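Local atomic coordinates of Lmo0794 protein (Listeria monocytogenes, PDB entry 3EW7), a protein that probably binds NAD(H) or NADP(H) through a Rossmann fold and may act as an oxidoreductase, though its substrate and reaction are not established. Residues L17-A20 and K21-H25; V194-E197 and I198-N202. The protein carries 3 engineered substitutions. All coordinates share one frame; numbering follows the deposited sequence.

Interaction 1: L17-A20 and K21-H25; sequences LEEA and KNRGH
E19 and R23, one helical turn apart, form a salt bridge in which OE2 of E19 takes the NH1 hydrogen of R23 at 2.8 Å. The oxygen lies at the edge of the guanidinium, in its plane, but NH1 comes down on the carboxylate from above, the two planes standing 85° apart. E19 reaches it with CG trans to the backbone N (chi1 -176°) and a fold about CB-CG (chi2 62°) that carries the carboxylate forward, toward R23. Two waters extend this surface: ND2 of N22 gives a hydrogen to one held by OE1 of E18 and to another held by OE1 of E19.

The backbone here is running out of helix. K21 N to L17 O (2.9 Å) and N22 N to E18 O (2.7 Å) are still regular turns; then G24, at left-handed backbone angles, reverses the chain in a Schellman motif. G24 N bonds K21 O at 2.9 Å, and H25 N bonds A20 O weakly at 3.3 Å. ND1 of H25 adds a second weak bond to A20 O, which lies at the edge of the ring, in its plane.

R23 NH2 is paired with D196 and E199 of helix 187-199, against which E19 and A20 also pack. L17 and A20 lie on V27, within the beta-alpha-beta unit of strand 2-6, helix 11-22 and strand 26-31.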
loop_
_atom_site.group_PDB
_atom_site.type_symbol
_atom_site.label_atom_id
_atom_site.label_comp_id
_atom_site.label_asym_id
_atom_site.label_seq_id
_atom_site.Cartn_x
_atom_site.Cartn_y
_atom_site.Cartn_z
ATOM N N LEU A 17 -1.826 3.617 8.254
ATOM C CA LEU A 17 -1.649 5.047 8.408
ATOM C C LEU A 17 -1.486 5.416 9.865
ATOM O O LEU A 17 -0.549 6.136 10.213
ATOM C CB LEU A 17 -2.828 5.810 7.798
ATOM C CG LEU A 17 -2.768 7.330 7.991
ATOM C CD1 LEU A 17 -3.285 8.070 6.763
ATOM C CD2 LEU A 17 -3.561 7.694 9.245
ATOM N N GLU A 18 -2.391 4.937 10.718
ATOM C CA GLU A 18 -2.300 5.234 12.154
ATOM C C GLU A 18 -0.928 4.858 12.698
ATOM O O GLU A 18 -0.216 5.702 13.236
ATOM C CB GLU A 18 -3.383 4.487 12.951
ATOM C CG GLU A 18 -4.761 5.152 12.937
ATOM C CD GLU A 18 -4.703 6.637 13.299
ATOM O OE1 GLU A 18 -4.105 6.982 14.349
ATOM O OE2 GLU A 18 -5.259 7.460 12.530
ATOM N N GLU A 19 -0.579 3.582 12.543
ATOM C CA GLU A 19 0.702 3.025 12.982
ATOM C C GLU A 19 1.855 3.896 12.491
ATOM O O GLU A 19 2.808 4.161 13.229
ATOM C CB GLU A 19 0.861 1.600 12.433
ATOM C CG GLU A 19 2.110 0.866 12.889
ATOM C CD GLU A 19 2.143 0.659 14.389
ATOM O OE1 GLU A 19 1.064 0.424 14.966
ATOM O OE2 GLU A 19 3.237 0.717 14.987
ATOM N N ALA A 20 1.769 4.336 11.243
ATOM C CA ALA A 20 2.812 5.175 10.689
ATOM C C ALA A 20 2.891 6.514 11.429
ATOM O O ALA A 20 3.955 6.905 11.922
ATOM C CB ALA A 20 2.557 5.396 9.213
ATOM N N LYS A 21 1.758 7.205 11.503
ATOM C CA LYS A 21 1.673 8.494 12.183
ATOM C C LYS A 21 2.182 8.367 13.615
ATOM O O LYS A 21 2.955 9.203 14.095
ATOM C CB LYS A 21 0.214 8.964 12.204
ATOM C CG LYS A 21 -0.041 10.295 12.909
ATOM C CD LYS A 21 -1.437 10.297 13.562
ATOM C CE LYS A 21 -1.814 11.648 14.188
ATOM N NZ LYS A 21 -2.673 12.485 13.284
ATOM N N ASN A 22 1.740 7.309 14.288
ATOM C CA ASN A 22 2.114 7.059 15.670
ATOM C C ASN A 22 3.596 6.797 15.820
ATOM O O ASN A 22 4.169 7.088 16.868
ATOM C CB ASN A 22 1.313 5.888 16.251
ATOM C CG ASN A 22 -0.168 6.200 16.378
ATOM O OD1 ASN A 22 -0.557 7.346 16.627
ATOM N ND2 ASN A 22 -1.001 5.181 16.220
ATOM N N ARG A 23 4.227 6.234 14.794
ATOM C CA ARG A 23 5.658 5.989 14.897
ATOM C C ARG A 23 6.449 7.250 14.550
ATOM O O ARG A 23 7.671 7.214 14.408
ATOM C CB ARG A 23 6.062 4.778 14.050
ATOM C CG ARG A 23 6.155 3.537 14.907
ATOM C CD ARG A 23 5.609 2.277 14.278
ATOM N NE ARG A 23 6.677 1.402 13.810
ATOM C CZ ARG A 23 6.647 0.071 13.860
ATOM N NH1 ARG A 23 5.598 -0.568 14.367
ATOM N NH2 ARG A 23 7.667 -0.622 13.378
ATOM N N GLY A 24 5.728 8.366 14.431
ATOM C CA GLY A 24 6.346 9.655 14.177
ATOM C C GLY A 24 6.661 10.097 12.768
ATOM O O GLY A 24 7.450 11.031 12.585
ATOM N N HIS A 25 6.043 9.469 11.769
ATOM C CA HIS A 25 6.305 9.821 10.371
ATOM C C HIS A 25 5.353 10.844 9.762
ATOM O O HIS A 25 4.239 11.017 10.253
ATOM C CB HIS A 25 6.273 8.565 9.509
ATOM C CG HIS A 25 7.332 7.577 9.857
ATOM N ND1 HIS A 25 7.092 6.468 10.635
ATOM C CD2 HIS A 25 8.650 7.550 9.554
ATOM C CE1 HIS A 25 8.218 5.797 10.796
ATOM N NE2 HIS A 25 9.179 6.432 10.148
HETATM O O HOH W 1 -4.098 5.600 16.479
HETATM O O HOH W 2 -0.503 2.256 17.011
#

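Interaction 2: V194-E197 and I198-N202; sequences VLDE and IERPN
E197 OE2 has three partners: N202 N across the turn, H203 N just beyond it, and R97 in a salt bridge. The N202 bond is 2.8 Å long with an angle of 165° at the hydrogen, and it meets OE2 on the syn side, a little out of the carboxylate plane. The chi1 torsion of E197 is extended (-179°), which throws CG away from the backbone N, and the chain folds at the next bond, so that a buried carboxylate lies against the chain leaving the helix. The arginine and two amide N-H groups would be expected to favour its ionised form.

These residues end helix 187-199, one of the helices packed on the parallel sheet of the Rossmann fold. R200 N still closes a helical turn on D196 O at 2.7 Å; P201, with no N-H to offer, cannot repeat it on E197 O, and P201 CA instead stands 3.3 Å from E197 O in a CA-H...O contact.

On the solvent side D196, E199 and R200 make a salt-bridge network. NH1 of R200 reaches OD1 of D196 weakly, at 3.3 Å, while NH2 meets OE1 of E199 at 2.7 Å and CB of E199 sits against one guanidinium face, toward its rim. Both acidic oxygens also pair with R23 from the neighbouring helix end.

Facing inward, I198 stretches CD1 to within 4.2 Å of V194 CG1 and 4.3 Å of L195 CG, and its side chain rests on V64 and V66 of strand 64-67.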
loop_
_atom_site.group_PDB
_atom_site.type_symbol
_atom_site.label_atom_id
_atom_site.label_comp_id
_atom_site.label_asym_id
_atom_site.label_seq_id
_atom_site.Cartn_x
_atom_site.Cartn_y
_atom_site.Cartn_z
ATOM N N VAL A 194 4.003 -4.227 8.658
ATOM C CA VAL A 194 4.192 -3.346 7.506
ATOM C C VAL A 194 5.173 -2.223 7.837
ATOM O O VAL A 194 6.166 -2.024 7.137
ATOM C CB VAL A 194 2.835 -2.739 7.012
ATOM C CG1 VAL A 194 3.084 -1.572 6.070
ATOM C CG2 VAL A 194 2.026 -3.800 6.272
ATOM N N LEU A 195 4.935 -1.496 8.918
ATOM C CA LEU A 195 5.828 -0.427 9.299
ATOM C C LEU A 195 7.214 -0.889 9.761
ATOM O O LEU A 195 8.162 -0.102 9.732
ATOM C CB LEU A 195 5.174 0.449 10.353
ATOM C CG LEU A 195 4.631 1.654 9.598
ATOM C CD1 LEU A 195 3.145 1.501 9.361
ATOM C CD2 LEU A 195 4.943 2.904 10.383
ATOM N N ASP A 196 7.339 -2.144 10.185
ATOM C CA ASP A 196 8.637 -2.668 10.589
ATOM C C ASP A 196 9.503 -2.773 9.332
ATOM O O ASP A 196 10.647 -2.309 9.309
ATOM C CB ASP A 196 8.508 -4.061 11.226
ATOM C CG ASP A 196 8.148 -3.998 12.697
ATOM O OD1 ASP A 196 8.440 -2.954 13.325
ATOM O OD2 ASP A 196 7.584 -4.988 13.225
ATOM N N GLU A 197 8.916 -3.380 8.300
ATOM C CA GLU A 197 9.556 -3.583 7.022
ATOM C C GLU A 197 9.964 -2.219 6.375
ATOM O O GLU A 197 10.958 -2.165 5.646
ATOM C CB GLU A 197 8.628 -4.363 6.078
ATOM C CG GLU A 197 9.238 -4.644 4.732
ATOM C CD GLU A 197 10.612 -5.275 4.851
ATOM O OE1 GLU A 197 10.882 -5.944 5.877
ATOM O OE2 GLU A 197 11.417 -5.115 3.912
ATOM N N ILE A 198 9.235 -1.136 6.681
ATOM C CA ILE A 198 9.504 0.191 6.142
ATOM C C ILE A 198 10.716 0.842 6.842
ATOM O O ILE A 198 11.577 1.493 6.200
ATOM C CB ILE A 198 8.284 1.078 6.323
ATOM C CG1 ILE A 198 7.179 0.680 5.355
ATOM C CG2 ILE A 198 8.654 2.517 6.148
ATOM C CD1 ILE A 198 5.916 1.500 5.445
ATOM N N GLU A 199 10.796 0.649 8.154
ATOM C CA GLU A 199 11.882 1.189 8.978
ATOM C C GLU A 199 13.173 0.328 8.935
ATOM O O GLU A 199 14.311 0.830 8.979
ATOM C CB GLU A 199 11.346 1.310 10.418
ATOM C CG GLU A 199 10.117 2.239 10.632
ATOM C CD GLU A 199 9.723 2.429 12.114
ATOM O OE1 GLU A 199 9.725 1.461 12.901
ATOM O OE2 GLU A 199 9.360 3.554 12.501
ATOM N N ARG A 200 12.976 -0.978 8.829
ATOM C CA ARG A 200 14.096 -1.896 8.770
ATOM C C ARG A 200 13.909 -2.933 7.678
ATOM O O ARG A 200 13.648 -4.108 7.938
ATOM C CB ARG A 200 14.291 -2.560 10.132
ATOM C CG ARG A 200 14.839 -1.633 11.221
ATOM C CD ARG A 200 14.451 -2.097 12.627
ATOM N NE ARG A 200 13.611 -1.093 13.282
ATOM C CZ ARG A 200 12.284 -1.152 13.373
ATOM N NH1 ARG A 200 11.615 -2.177 12.857
ATOM N NH2 ARG A 200 11.625 -0.172 13.978
ATOM N N PRO A 201 14.111 -2.492 6.402
ATOM C CA PRO A 201 13.981 -3.330 5.207
ATOM C C PRO A 201 14.657 -4.693 5.297
ATOM O O PRO A 201 15.837 -4.800 5.636
ATOM C CB PRO A 201 14.608 -2.470 4.122
ATOM C CG PRO A 201 14.324 -1.092 4.583
ATOM C CD PRO A 201 14.644 -1.167 6.041
ATOM N N ASN A 202 13.901 -5.734 4.983
ATOM C CA ASN A 202 14.431 -7.091 4.994
ATOM C C ASN A 202 13.941 -7.794 3.754
ATOM O O ASN A 202 14.338 -8.921 3.459
ATOM C CB ASN A 202 13.951 -7.863 6.226
ATOM C CG ASN A 202 15.028 -8.001 7.290
ATOM O OD1 ASN A 202 14.981 -8.924 8.106
ATOM N ND2 ASN A 202 15.998 -7.081 7.297
#

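Interactions 1 and 2 are the C-terminal ends of two helices packed side by side, 11-22 and 187-199, with centres about 13 Å apart. They are joined directly: R23 of the first puts NH2 between D196 and E199 of the second, merging two local salt-bridge systems, while L195 packs on A20. Each contact has a buried and an exposed side. Yet the helices finish differently: 17-25 turns through a glycine straight into strand 26-31, held mainly by backbone carbonyls, whereas 194-202 leaves through a proline and relies on a buried glutamate to hold the departing chain.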